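Long-range contacts in cobalamin biosynthesis protein CobN (Mycobacterium tuberculosis, PDB 7C6O), which probably serves as the large, catalytic subunit of the cobaltochelatase that inserts cobalt into the corrin ring during cobalamin biosynthesis: residues A[511-516]-A[524-529]; A[518-523]-A[1008-1013]; A[998-1003]-A[1030-1035]; A[1024-1029]-A[1079-1084]. All coordinates share one frame; numbering follows the deposited sequence. Where two conformers were deposited one is given.

Contact 1: residues A[511-516]-A[524-529]; sequences RGFGEN and PDLPPS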
loop_
_atom_site.group_PDB
_atom_site.type_symbol
_atom_site.label_atom_id
_atom_site.label_comp_id
_atom_site.label_asym_id
_atom_site.label_seq_id
_atom_site.Cartn_x
_atom_site.Cartn_y
_atom_site.Cartn_z
ATOM N N ARG A 511 3.166 -18.291 10.267
ATOM C CA ARG A 511 4.403 -17.537 10.103
ATOM C C ARG A 511 5.546 -18.161 10.897
ATOM O O ARG A 511 6.697 -18.169 10.444
ATOM C CB ARG A 511 4.161 -16.089 10.528
ATOM C CG ARG A 511 5.369 -15.192 10.480
ATOM C CD ARG A 511 5.697 -14.744 9.069
ATOM N NE ARG A 511 6.797 -13.789 9.098
ATOM C CZ ARG A 511 8.072 -14.133 9.223
ATOM N NH1 ARG A 511 8.409 -15.414 9.321
ATOM N NH2 ARG A 511 9.013 -13.199 9.255
ATOM N N GLY A 512 5.252 -18.680 12.085
ATOM C CA GLY A 512 6.241 -19.373 12.893
ATOM C C GLY A 512 6.532 -18.763 14.251
ATOM O O GLY A 512 7.291 -19.367 15.023
ATOM N N PHE A 513 5.976 -17.597 14.593
ATOM C CA PHE A 513 6.289 -16.986 15.881
ATOM C C PHE A 513 5.617 -17.697 17.047
ATOM O O PHE A 513 6.095 -17.585 18.181
ATOM C CB PHE A 513 5.904 -15.507 15.875
ATOM C CG PHE A 513 6.808 -14.655 15.038
ATOM C CD1 PHE A 513 8.079 -14.328 15.486
ATOM C CD2 PHE A 513 6.394 -14.184 13.804
ATOM C CE1 PHE A 513 8.921 -13.547 14.716
ATOM C CE2 PHE A 513 7.231 -13.403 13.029
ATOM C CZ PHE A 513 8.497 -13.084 13.486
ATOM N N GLY A 514 4.523 -18.421 16.802
ATOM C CA GLY A 514 3.943 -19.235 17.856
ATOM C C GLY A 514 4.818 -20.413 18.229
ATOM O O GLY A 514 4.810 -20.857 19.382
ATOM N N GLU A 515 5.583 -20.933 17.269
ATOM C CA GLU A 515 6.484 -22.051 17.517
ATOM C C GLU A 515 7.751 -21.631 18.254
ATOM O O GLU A 515 8.426 -22.485 18.840
ATOM C CB GLU A 515 6.848 -22.721 16.187
ATOM C CG GLU A 515 7.586 -24.047 16.305
ATOM C CD GLU A 515 6.805 -25.083 17.089
ATOM O OE1 GLU A 515 7.416 -25.777 17.929
ATOM O OE2 GLU A 515 5.581 -25.200 16.869
ATOM N N ASN A 516 8.089 -20.342 18.239
ATOM C CA ASN A 516 9.301 -19.851 18.896
ATOM C C ASN A 516 9.039 -18.465 19.461
ATOM O O ASN A 516 9.226 -17.451 18.775
ATOM C CB ASN A 516 10.489 -19.827 17.935
ATOM N N PRO A 524 12.649 -10.268 14.345
ATOM C CA PRO A 524 11.612 -9.825 13.402
ATOM C C PRO A 524 11.819 -10.382 12.006
ATOM O O PRO A 524 10.845 -10.485 11.252
ATOM C CB PRO A 524 11.733 -8.295 13.431
ATOM C CG PRO A 524 13.124 -8.031 13.916
ATOM C CD PRO A 524 13.436 -9.140 14.874
ATOM N N ASP A 525 13.049 -10.787 11.659
ATOM C CA ASP A 525 13.377 -11.352 10.354
ATOM C C ASP A 525 13.276 -12.872 10.316
ATOM O O ASP A 525 13.948 -13.509 9.490
ATOM C CB ASP A 525 14.778 -10.907 9.924
ATOM C CG ASP A 525 15.812 -11.089 11.016
ATOM O OD1 ASP A 525 15.433 -11.443 12.153
ATOM O OD2 ASP A 525 17.009 -10.875 10.732
ATOM N N LEU A 526 12.459 -13.469 11.181
ATOM C CA LEU A 526 12.261 -14.910 11.201
ATOM C C LEU A 526 11.880 -15.409 9.807
ATOM O O LEU A 526 10.871 -14.954 9.251
ATOM C CB LEU A 526 11.170 -15.278 12.204
ATOM C CG LEU A 526 10.818 -16.766 12.297
ATOM C CD1 LEU A 526 11.979 -17.553 12.882
ATOM C CD2 LEU A 526 9.546 -16.983 13.114
ATOM N N PRO A 527 12.654 -16.311 9.213
ATOM C CA PRO A 527 12.339 -16.786 7.862
ATOM C C PRO A 527 11.169 -17.752 7.888
ATOM O O PRO A 527 10.813 -18.278 8.952
ATOM C CB PRO A 527 13.636 -17.488 7.432
ATOM C CG PRO A 527 14.223 -17.972 8.719
ATOM C CD PRO A 527 13.897 -16.905 9.733
ATOM N N PRO A 528 10.538 -18.007 6.741
ATOM C CA PRO A 528 9.498 -19.039 6.697
ATOM C C PRO A 528 10.090 -20.404 7.010
ATOM O O PRO A 528 11.263 -20.673 6.738
ATOM C CB PRO A 528 8.984 -18.968 5.255
ATOM C CG PRO A 528 10.146 -18.429 4.479
ATOM C CD PRO A 528 10.796 -17.434 5.408
ATOM N N SER A 529 9.264 -21.264 7.597
ATOM C CA SER A 529 9.687 -22.608 7.957
ATOM C C SER A 529 9.697 -23.517 6.728
ATOM O O SER A 529 9.210 -23.161 5.652
ATOM C CB SER A 529 8.764 -23.191 9.024
ATOM O OG SER A 529 7.480 -23.459 8.477
HETATM O O HOH W 1 6.945 -20.129 8.802
#
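R511 and G512 run alongside P528 and S529 as irregular chain on both sides, with R511 CA and P528 CA 6.3 Å apart. G512, at a phi of 119° that suits glycine, lets L526 CD2 approach to 3.7 Å from G512 C. A water bridges the backbones from R511 O to S529 N. L526 carries most of the side-chain contact. With its CG anti to the backbone N (chi1 178°), CD2 lies over the face of the F513 ring, a CH-pi contact 3.8 Å from the centroid, and L526 CB meets F513 CZ at 3.7 Å. In the conformer described here, one of two, R511 bends at chi2 and presents NH1 and NH2 end-on to L526 O, NH2 in the carbonyl plane and NH1 above it; the very short distances, 2.5 Å from NH1 and 2.6 Å from NH2, make the detail of these bonds doubtful. In this conformer F513 CE2 lies over the centre of one guanidinium face. The two segments flank helix 517-522. The first follows strand 503-507; the second ends at S529, which N-caps helix 530-539 through Y532 N. From helix 464-474, Y473 packs on L526 and P527, and W474 NE1 bonds P527 O.

Contact 2: residues A[518-523]-A[1008-1013]; sequences VAIYHD and LQLIDS
The phenol of Y521 meets L1010 at its hydroxyl end, where the methyl CD1 comes in obliquely. CD1 is nearly equidistant from three atoms of Y521, with CE1 and OH each at 3.7 Å and CZ at 3.8 Å. D1021, Q1024 and V1025 of helix 1019-1030 also touch Y521, and the Y521 hydroxyl is bonded to S1015 O. The amide of Q1009, by contrast, takes no part: its chain bends at chi2 and leads the flat end away from I520, leaving CB as the touching atom of that side chain.

I520 makes the larger contribution. With CG1 beside the backbone N (chi1 -58°) and the chain extended to CD1, its tip reaches between residues one helical turn apart, CD1 lying 3.5 Å from Q1009 O and 3.7 Å from both CB and OG of S1013. The other branch, CG2, rests on L1010, 4.0 Å from its CB. S1013 turns its hydroxyl back to its own helix, where OG donates to L1010 O at 2.9 Å, and OG is also bonded to S1015 N, so the hydroxyl beside I520 is already occupied.

Segment 518-522 of the weakly bonded helix 517-522 and segment 1008-1013 of helix 1007-1013 run roughly antiparallel at 152°, the closest approach of their axes being 9.7 Å. V1025 of helix 1019-1030 touches both Y521 and L1010, and Q1076 of helix 1072-1089 packs on Q1009.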
loop_
_atom_site.group_PDB
_atom_site.type_symbol
_atom_site.label_atom_id
_atom_site.label_comp_id
_atom_site.label_asym_id
_atom_site.label_seq_id
_atom_site.Cartn_x
_atom_site.Cartn_y
_atom_site.Cartn_z
ATOM N N VAL A 518 10.848 -16.958 21.617
ATOM C CA VAL A 518 12.121 -16.246 21.682
ATOM C C VAL A 518 12.322 -15.402 20.430
ATOM O O VAL A 518 12.929 -14.324 20.486
ATOM C CB VAL A 518 13.280 -17.244 21.890
ATOM C CG1 VAL A 518 14.618 -16.517 21.953
ATOM C CG2 VAL A 518 13.055 -18.056 23.155
ATOM N N ALA A 519 11.798 -15.859 19.289
ATOM C CA ALA A 519 11.911 -15.083 18.058
ATOM C C ALA A 519 11.130 -13.777 18.140
ATOM O O ALA A 519 11.461 -12.815 17.436
ATOM C CB ALA A 519 11.432 -15.915 16.868
ATOM N N ILE A 520 10.096 -13.716 18.981
ATOM C CA ILE A 520 9.341 -12.475 19.125
ATOM C C ILE A 520 10.208 -11.394 19.757
ATOM O O ILE A 520 10.115 -10.214 19.397
ATOM C CB ILE A 520 8.060 -12.719 19.943
ATOM C CG1 ILE A 520 7.190 -13.787 19.275
ATOM C CG2 ILE A 520 7.285 -11.419 20.115
ATOM C CD1 ILE A 520 5.971 -14.173 20.088
ATOM N N TYR A 521 11.070 -11.777 20.702
ATOM C CA TYR A 521 11.918 -10.806 21.380
ATOM C C TYR A 521 13.170 -10.447 20.592
ATOM O O TYR A 521 13.810 -9.439 20.910
ATOM C CB TYR A 521 12.335 -11.329 22.760
ATOM C CG TYR A 521 11.266 -11.214 23.827
ATOM C CD1 TYR A 521 10.265 -12.170 23.944
ATOM C CD2 TYR A 521 11.265 -10.152 24.724
ATOM C CE1 TYR A 521 9.287 -12.068 24.922
ATOM C CE2 TYR A 521 10.291 -10.040 25.705
ATOM C CZ TYR A 521 9.308 -11.001 25.801
ATOM O OH TYR A 521 8.339 -10.895 26.775
ATOM N N HIS A 522 13.541 -11.232 19.579
ATOM C CA HIS A 522 14.861 -11.060 18.973
ATOM C C HIS A 522 14.909 -11.141 17.455
ATOM O O HIS A 522 15.908 -10.698 16.880
ATOM C CB HIS A 522 15.838 -12.098 19.537
ATOM C CG HIS A 522 16.054 -11.980 21.013
ATOM N ND1 HIS A 522 16.944 -11.085 21.564
ATOM C CD2 HIS A 522 15.492 -12.642 22.050
ATOM C CE1 HIS A 522 16.921 -11.200 22.880
ATOM N NE2 HIS A 522 16.050 -12.139 23.201
ATOM N N ASP A 523 13.908 -11.692 16.772
ATOM C CA ASP A 523 14.029 -12.021 15.351
ATOM C C ASP A 523 12.800 -11.574 14.577
ATOM O O ASP A 523 11.983 -12.400 14.152
ATOM C CB ASP A 523 14.260 -13.522 15.171
ATOM C CG ASP A 523 15.422 -14.030 15.993
ATOM O OD1 ASP A 523 16.576 -13.654 15.692
ATOM O OD2 ASP A 523 15.178 -14.792 16.950
ATOM N N LEU A 1008 1.608 -7.628 18.392
ATOM C CA LEU A 1008 0.534 -8.592 18.179
ATOM C C LEU A 1008 1.023 -10.009 18.441
ATOM O O LEU A 1008 0.342 -10.798 19.109
ATOM C CB LEU A 1008 -0.024 -8.475 16.761
ATOM C CG LEU A 1008 -1.124 -9.476 16.395
ATOM C CD1 LEU A 1008 -2.317 -9.335 17.329
ATOM C CD2 LEU A 1008 -1.553 -9.301 14.946
ATOM N N GLN A 1009 2.211 -10.345 17.931
ATOM C CA GLN A 1009 2.792 -11.655 18.207
ATOM C C GLN A 1009 3.011 -11.853 19.701
ATOM O O GLN A 1009 2.753 -12.938 20.236
ATOM C CB GLN A 1009 4.112 -11.820 17.448
ATOM C CG GLN A 1009 3.960 -12.019 15.944
ATOM C CD GLN A 1009 3.698 -10.724 15.189
ATOM O OE1 GLN A 1009 3.702 -9.638 15.768
ATOM N NE2 GLN A 1009 3.471 -10.839 13.885
ATOM N N LEU A 1010 3.477 -10.812 20.394
ATOM C CA LEU A 1010 3.731 -10.929 21.827
ATOM C C LEU A 1010 2.439 -11.175 22.598
ATOM O O LEU A 1010 2.363 -12.083 23.434
ATOM C CB LEU A 1010 4.433 -9.670 22.339
ATOM C CG LEU A 1010 4.876 -9.718 23.802
ATOM C CD1 LEU A 1010 5.949 -10.789 24.002
ATOM C CD2 LEU A 1010 5.372 -8.357 24.263
ATOM N N ILE A 1011 1.404 -10.376 22.320
ATOM C CA ILE A 1011 0.139 -10.508 23.042
ATOM C C ILE A 1011 -0.487 -11.874 22.785
ATOM O O ILE A 1011 -1.051 -12.497 23.694
ATOM C CB ILE A 1011 -0.812 -9.354 22.662
ATOM C CG1 ILE A 1011 -0.662 -8.184 23.640
ATOM C CG2 ILE A 1011 -2.261 -9.822 22.634
ATOM C CD1 ILE A 1011 0.729 -7.596 23.712
ATOM N N ASP A 1012 -0.377 -12.374 21.553
ATOM C CA ASP A 1012 -0.942 -13.683 21.241
ATOM C C ASP A 1012 -0.166 -14.810 21.911
ATOM O O ASP A 1012 -0.762 -15.818 22.305
ATOM C CB ASP A 1012 -0.993 -13.886 19.728
ATOM C CG ASP A 1012 -2.137 -13.130 19.081
ATOM O OD1 ASP A 1012 -2.992 -12.603 19.823
ATOM O OD2 ASP A 1012 -2.183 -13.062 17.835
ATOM N N SER A 1013 1.153 -14.660 22.056
ATOM C CA SER A 1013 1.945 -15.668 22.751
ATOM C C SER A 1013 1.751 -15.614 24.258
ATOM O O SER A 1013 1.993 -16.619 24.935
ATOM C CB SER A 1013 3.428 -15.490 22.439
ATOM O OG SER A 1013 3.972 -14.429 23.210
#

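Contact 3: residues A[998-1003]-A[1030-1035]; sequences SKPGTY and GGFAYG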
loop_
_atom_site.group_PDB
_atom_site.type_symbol
_atom_site.label_atom_id
_atom_site.label_comp_id
_atom_site.label_asym_id
_atom_site.label_seq_id
_atom_site.Cartn_x
_atom_site.Cartn_y
_atom_site.Cartn_z
ATOM N N SER A 998 10.636 -0.491 10.992
ATOM C CA SER A 998 10.926 -1.917 11.021
ATOM C C SER A 998 12.366 -2.185 10.600
ATOM O O SER A 998 12.971 -1.414 9.851
ATOM C CB SER A 998 9.970 -2.674 10.092
ATOM O OG SER A 998 8.652 -2.707 10.614
ATOM N N LYS A 999 12.913 -3.293 11.095
ATOM C CA LYS A 999 14.235 -3.725 10.667
ATOM C C LYS A 999 14.263 -3.859 9.146
ATOM O O LYS A 999 13.290 -4.343 8.551
ATOM C CB LYS A 999 14.599 -5.061 11.323
ATOM C CG LYS A 999 15.986 -5.584 10.976
ATOM C CD LYS A 999 16.334 -6.833 11.772
ATOM C CE LYS A 999 17.756 -7.295 11.474
ATOM N NZ LYS A 999 18.136 -8.521 12.232
ATOM N N PRO A 1000 15.336 -3.416 8.487
ATOM C CA PRO A 1000 15.419 -3.558 7.029
ATOM C C PRO A 1000 15.178 -4.996 6.604
ATOM O O PRO A 1000 15.658 -5.941 7.235
ATOM C CB PRO A 1000 16.849 -3.113 6.706
ATOM C CG PRO A 1000 17.226 -2.227 7.826
ATOM C CD PRO A 1000 16.521 -2.742 9.045
ATOM N N GLY A 1001 14.418 -5.153 5.527
ATOM C CA GLY A 1001 14.056 -6.459 5.042
ATOM C C GLY A 1001 12.917 -7.123 5.780
ATOM O O GLY A 1001 12.593 -8.275 5.468
ATOM N N THR A 1002 12.299 -6.449 6.755
ATOM C CA THR A 1002 11.256 -7.027 7.595
ATOM C C THR A 1002 10.122 -6.023 7.763
ATOM O O THR A 1002 10.219 -4.862 7.350
ATOM C CB THR A 1002 11.785 -7.429 8.980
ATOM O OG1 THR A 1002 11.862 -6.267 9.817
ATOM C CG2 THR A 1002 13.159 -8.044 8.880
ATOM N N TYR A 1003 9.065 -6.475 8.443
ATOM C CA TYR A 1003 7.846 -5.708 8.642
ATOM C C TYR A 1003 7.291 -5.970 10.035
ATOM O O TYR A 1003 7.683 -6.917 10.717
ATOM C CB TYR A 1003 6.803 -6.065 7.572
ATOM C CG TYR A 1003 7.351 -5.855 6.190
ATOM C CD1 TYR A 1003 7.281 -4.610 5.590
ATOM C CD2 TYR A 1003 7.995 -6.883 5.508
ATOM C CE1 TYR A 1003 7.807 -4.394 4.344
ATOM C CE2 TYR A 1003 8.532 -6.674 4.251
ATOM C CZ TYR A 1003 8.433 -5.423 3.677
ATOM O OH TYR A 1003 8.957 -5.191 2.431
ATOM N N GLY A 1030 11.403 -2.287 15.953
ATOM C CA GLY A 1030 11.350 -0.943 15.408
ATOM C C GLY A 1030 12.487 -0.021 15.804
ATOM O O GLY A 1030 12.427 1.184 15.542
ATOM N N GLY A 1031 13.532 -0.567 16.420
ATOM C CA GLY A 1031 14.657 0.243 16.850
ATOM C C GLY A 1031 15.698 0.453 15.769
ATOM O O GLY A 1031 16.890 0.214 15.989
ATOM N N PHE A 1032 15.262 0.920 14.602
ATOM C CA PHE A 1032 16.121 1.060 13.432
ATOM C C PHE A 1032 15.874 2.414 12.787
ATOM O O PHE A 1032 14.722 2.800 12.566
ATOM C CB PHE A 1032 15.864 -0.087 12.448
ATOM C CG PHE A 1032 16.062 -1.440 13.062
ATOM C CD1 PHE A 1032 15.016 -2.082 13.709
ATOM C CD2 PHE A 1032 17.308 -2.049 13.040
ATOM C CE1 PHE A 1032 15.205 -3.316 14.303
ATOM C CE2 PHE A 1032 17.502 -3.285 13.633
ATOM C CZ PHE A 1032 16.450 -3.917 14.263
ATOM N N ALA A 1033 16.953 3.133 12.487
ATOM C CA ALA A 1033 16.882 4.525 12.062
ATOM C C ALA A 1033 16.899 4.635 10.544
ATOM O O ALA A 1033 17.671 3.949 9.869
ATOM C CB ALA A 1033 18.044 5.326 12.650
ATOM N N TYR A 1034 16.057 5.520 10.011
ATOM C CA TYR A 1034 15.954 5.738 8.577
ATOM C C TYR A 1034 16.210 7.201 8.250
ATOM O O TYR A 1034 15.949 8.093 9.063
ATOM C CB TYR A 1034 14.585 5.294 8.046
ATOM C CG TYR A 1034 14.465 3.790 8.003
ATOM C CD1 TYR A 1034 14.859 3.078 6.879
ATOM C CD2 TYR A 1034 13.997 3.077 9.102
ATOM C CE1 TYR A 1034 14.772 1.699 6.840
ATOM C CE2 TYR A 1034 13.905 1.695 9.073
ATOM C CZ TYR A 1034 14.294 1.012 7.937
ATOM O OH TYR A 1034 14.209 -0.361 7.899
ATOM N N GLY A 1035 16.726 7.433 7.051
ATOM C CA GLY A 1035 17.172 8.737 6.613
ATOM C C GLY A 1035 18.520 8.650 5.935
ATOM O O GLY A 1035 19.084 7.574 5.743
#
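F1032 and Y1034 both hold CG beside the backbone N (chi1 -57° and -73°), and their alternate places on strand 1032-1034 send both rings toward S998, K999 and P1000. K999 answers with CG anti to its own N and an extended chain, which brings its methylenes across the phenylalanine. K999 CB lies over one face of the F1032 ring, off-centre toward the rim, at 3.5 Å from CE1, in a CH-pi contact; CG follows at 3.7 Å from F1032 CZ, and CD is still 3.8 Å from that atom. Beyond CD the lysine chain goes on to the salt bridge of its NZ with D525.

Y1034 reaches farther. Its hydroxyl donates to S998 O over a short 2.5 Å, approaching nearly along the C=O axis (165°), with the carbonyl oxygen at the ring edge and in its plane. P1000 flanks the same hydroxyl, CG and CD each lying 3.5 Å from Y1034 OH. The loop owes its shape to a type II turn from K999 to T1002, with G1001 at positive phi; T1002 N donates to K999 O at 2.9 Å, and in the conformer described T1002 OG1 reaches that oxygen from the same face of its plane.

R945 NH1 is bonded to Y1034 OH as well, so this phenol oxygen accepts from a guanidinium while donating its O-H in a hydrogen bond to a main-chain carbonyl. The arginine's positive charge would probably polarise the O-H and strengthen it as a donor.

Contact 4: residues A[1024-1029]-A[1079-1084]; sequences QVYTAW and GGMVAT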
loop_
_atom_site.group_PDB
_atom_site.type_symbol
_atom_site.label_atom_id
_atom_site.label_comp_id
_atom_site.label_asym_id
_atom_site.label_seq_id
_atom_site.Cartn_x
_atom_site.Cartn_y
_atom_site.Cartn_z
ATOM N N GLN A 1024 10.877 -4.075 25.079
ATOM C CA GLN A 1024 11.931 -4.861 24.444
ATOM C C GLN A 1024 11.481 -5.400 23.092
ATOM O O GLN A 1024 12.243 -5.370 22.118
ATOM C CB GLN A 1024 12.369 -6.008 25.357
ATOM C CG GLN A 1024 13.458 -6.879 24.745
ATOM C CD GLN A 1024 13.943 -7.979 25.670
ATOM O OE1 GLN A 1024 13.476 -8.112 26.803
ATOM N NE2 GLN A 1024 14.890 -8.781 25.188
ATOM N N VAL A 1025 10.248 -5.899 23.008
ATOM C CA VAL A 1025 9.742 -6.390 21.729
ATOM C C VAL A 1025 9.564 -5.234 20.753
ATOM O O VAL A 1025 10.006 -5.301 19.600
ATOM C CB VAL A 1025 8.434 -7.175 21.931
ATOM C CG1 VAL A 1025 7.774 -7.463 20.587
ATOM C CG2 VAL A 1025 8.712 -8.476 22.677
ATOM N N TYR A 1026 8.916 -4.153 21.201
ATOM C CA TYR A 1026 8.746 -2.977 20.351
ATOM C C TYR A 1026 10.085 -2.485 19.815
ATOM O O TYR A 1026 10.209 -2.161 18.628
ATOM C CB TYR A 1026 8.037 -1.872 21.135
ATOM C CG TYR A 1026 7.786 -0.595 20.361
ATOM C CD1 TYR A 1026 8.750 0.409 20.301
ATOM C CD2 TYR A 1026 6.578 -0.383 19.711
ATOM C CE1 TYR A 1026 8.521 1.581 19.602
ATOM C CE2 TYR A 1026 6.338 0.788 19.012
ATOM C CZ TYR A 1026 7.314 1.764 18.961
ATOM O OH TYR A 1026 7.081 2.928 18.266
ATOM N N THR A 1027 11.105 -2.445 20.674
ATOM C CA THR A 1027 12.416 -1.955 20.260
ATOM C C THR A 1027 13.139 -2.958 19.369
ATOM O O THR A 1027 13.901 -2.560 18.482
ATOM C CB THR A 1027 13.253 -1.624 21.496
ATOM O OG1 THR A 1027 12.513 -0.731 22.340
ATOM C CG2 THR A 1027 14.563 -0.961 21.104
ATOM N N ALA A 1028 12.909 -4.256 19.579
ATOM C CA ALA A 1028 13.542 -5.260 18.730
ATOM C C ALA A 1028 13.005 -5.212 17.305
ATOM O O ALA A 1028 13.721 -5.567 16.362
ATOM C CB ALA A 1028 13.338 -6.655 19.318
ATOM N N TRP A 1029 11.757 -4.783 17.130
ATOM C CA TRP A 1029 11.143 -4.726 15.812
ATOM C C TRP A 1029 11.208 -3.347 15.171
ATOM O O TRP A 1029 11.089 -3.252 13.946
ATOM C CB TRP A 1029 9.673 -5.167 15.891
ATOM C CG TRP A 1029 9.483 -6.638 16.138
ATOM C CD1 TRP A 1029 9.942 -7.360 17.202
ATOM C CD2 TRP A 1029 8.767 -7.561 15.308
ATOM N NE1 TRP A 1029 9.561 -8.673 17.083
ATOM C CE2 TRP A 1029 8.837 -8.824 15.931
ATOM C CE3 TRP A 1029 8.069 -7.442 14.101
ATOM C CZ2 TRP A 1029 8.242 -9.961 15.384
ATOM C CZ3 TRP A 1029 7.475 -8.571 13.562
ATOM C CH2 TRP A 1029 7.567 -9.815 14.204
ATOM N N GLY A 1079 -0.283 2.167 20.935
ATOM C CA GLY A 1079 -0.088 1.655 22.280
ATOM C C GLY A 1079 1.347 1.237 22.538
ATOM O O GLY A 1079 1.867 1.421 23.639
ATOM N N GLY A 1080 2.007 0.677 21.522
ATOM C CA GLY A 1080 3.405 0.306 21.677
ATOM C C GLY A 1080 4.298 1.496 21.967
ATOM O O GLY A 1080 5.210 1.413 22.796
ATOM N N MET A 1081 4.051 2.621 21.292
ATOM C CA MET A 1081 4.812 3.829 21.591
ATOM C C MET A 1081 4.557 4.296 23.020
ATOM O O MET A 1081 5.498 4.642 23.742
ATOM C CB MET A 1081 4.468 4.933 20.593
ATOM C CG MET A 1081 5.169 6.255 20.876
ATOM S SD MET A 1081 4.889 7.498 19.599
ATOM C CE MET A 1081 5.933 6.881 18.278
ATOM N N VAL A 1082 3.291 4.298 23.448
ATOM C CA VAL A 1082 2.960 4.703 24.814
ATOM C C VAL A 1082 3.699 3.830 25.822
ATOM O O VAL A 1082 4.305 4.330 26.777
ATOM C CB VAL A 1082 1.438 4.648 25.038
ATOM C CG1 VAL A 1082 1.109 4.892 26.502
ATOM C CG2 VAL A 1082 0.731 5.662 24.147
ATOM N N ALA A 1083 3.658 2.511 25.623
ATOM C CA ALA A 1083 4.262 1.597 26.589
ATOM C C ALA A 1083 5.778 1.741 26.621
ATOM O O ALA A 1083 6.394 1.653 27.690
ATOM C CB ALA A 1083 3.869 0.156 26.265
ATOM N N THR A 1084 6.395 1.965 25.462
ATOM C CA THR A 1084 7.849 2.082 25.410
ATOM C C THR A 1084 8.325 3.351 26.109
ATOM O O THR A 1084 9.312 3.323 26.854
ATOM C CB THR A 1084 8.319 2.040 23.957
ATOM O OG1 THR A 1084 7.911 0.801 23.366
ATOM C CG2 THR A 1084 9.838 2.156 23.873
#
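Y1026 lies on G1080 where two helices of an alpha/beta domain cross. Helix 1072-1089 is the helical link of a beta-alpha-beta crossover, joining the adjacent parallel strands 1056-1061 and 1094-1099, while helix 1019-1030 leads into strand 1032-1034 of the same mixed sheet. The short axes cross at 116° and approach to 9.7 Å; because G1080 has no side chain, the aromatic ring can lie directly on the helical backbone.

The tyrosine extends from its helix with CG anti to the backbone N (chi1 -179°). One face of its ring is turned to G1080 O, which sits above the plane but displaced toward the rim, and CE2 is 3.7 Å from both G1080 C and M1081 N. Beyond the ring, the hydroxyl passes M1081 CB at 4.0 Å and is bonded to Y1051 OH; R939 adds a cation-pi contact. The ring is thus fixed at its polar end as well as along its body.

T1084 crosses the tyrosine at about a right angle and brings OG1 obliquely to its near end, 3.2 Å from Y1026 CD1. That hydroxyl is spent within its own helix, donating to G1080 O at 2.8 Å. T1084 N bonds the same oxygen from the opposite face of the carbonyl plane, so the group beneath the ring is held by two donors. At the margin, T1027 OG1, which is bonded to A1023 O, stands 4.2 Å from T1084 CG2.

In the fold
W1029, at the end of the 1024-1029 segment of contact 4, ties the set together. Its CH2 packs 3.5 Å from F513 CZ of contact 1, its NE1 probably bonds I520 O of contact 2 at 2.8 Å, and its CZ3 lies near Y1003 O of contact 3. Contacts 1 and 2 are closest, about 9 Å between centres, with F513 packed on Q1009. Contacts 1 and 3, about 18 Å apart by centres, are joined by the salt bridge from D525 OD2 to K999 NZ at 3.0 Å, whereas contacts 2 and 3 do not touch. The sodium ion bound by D125 and S127 lies elsewhere, in the N-terminal part of the chain.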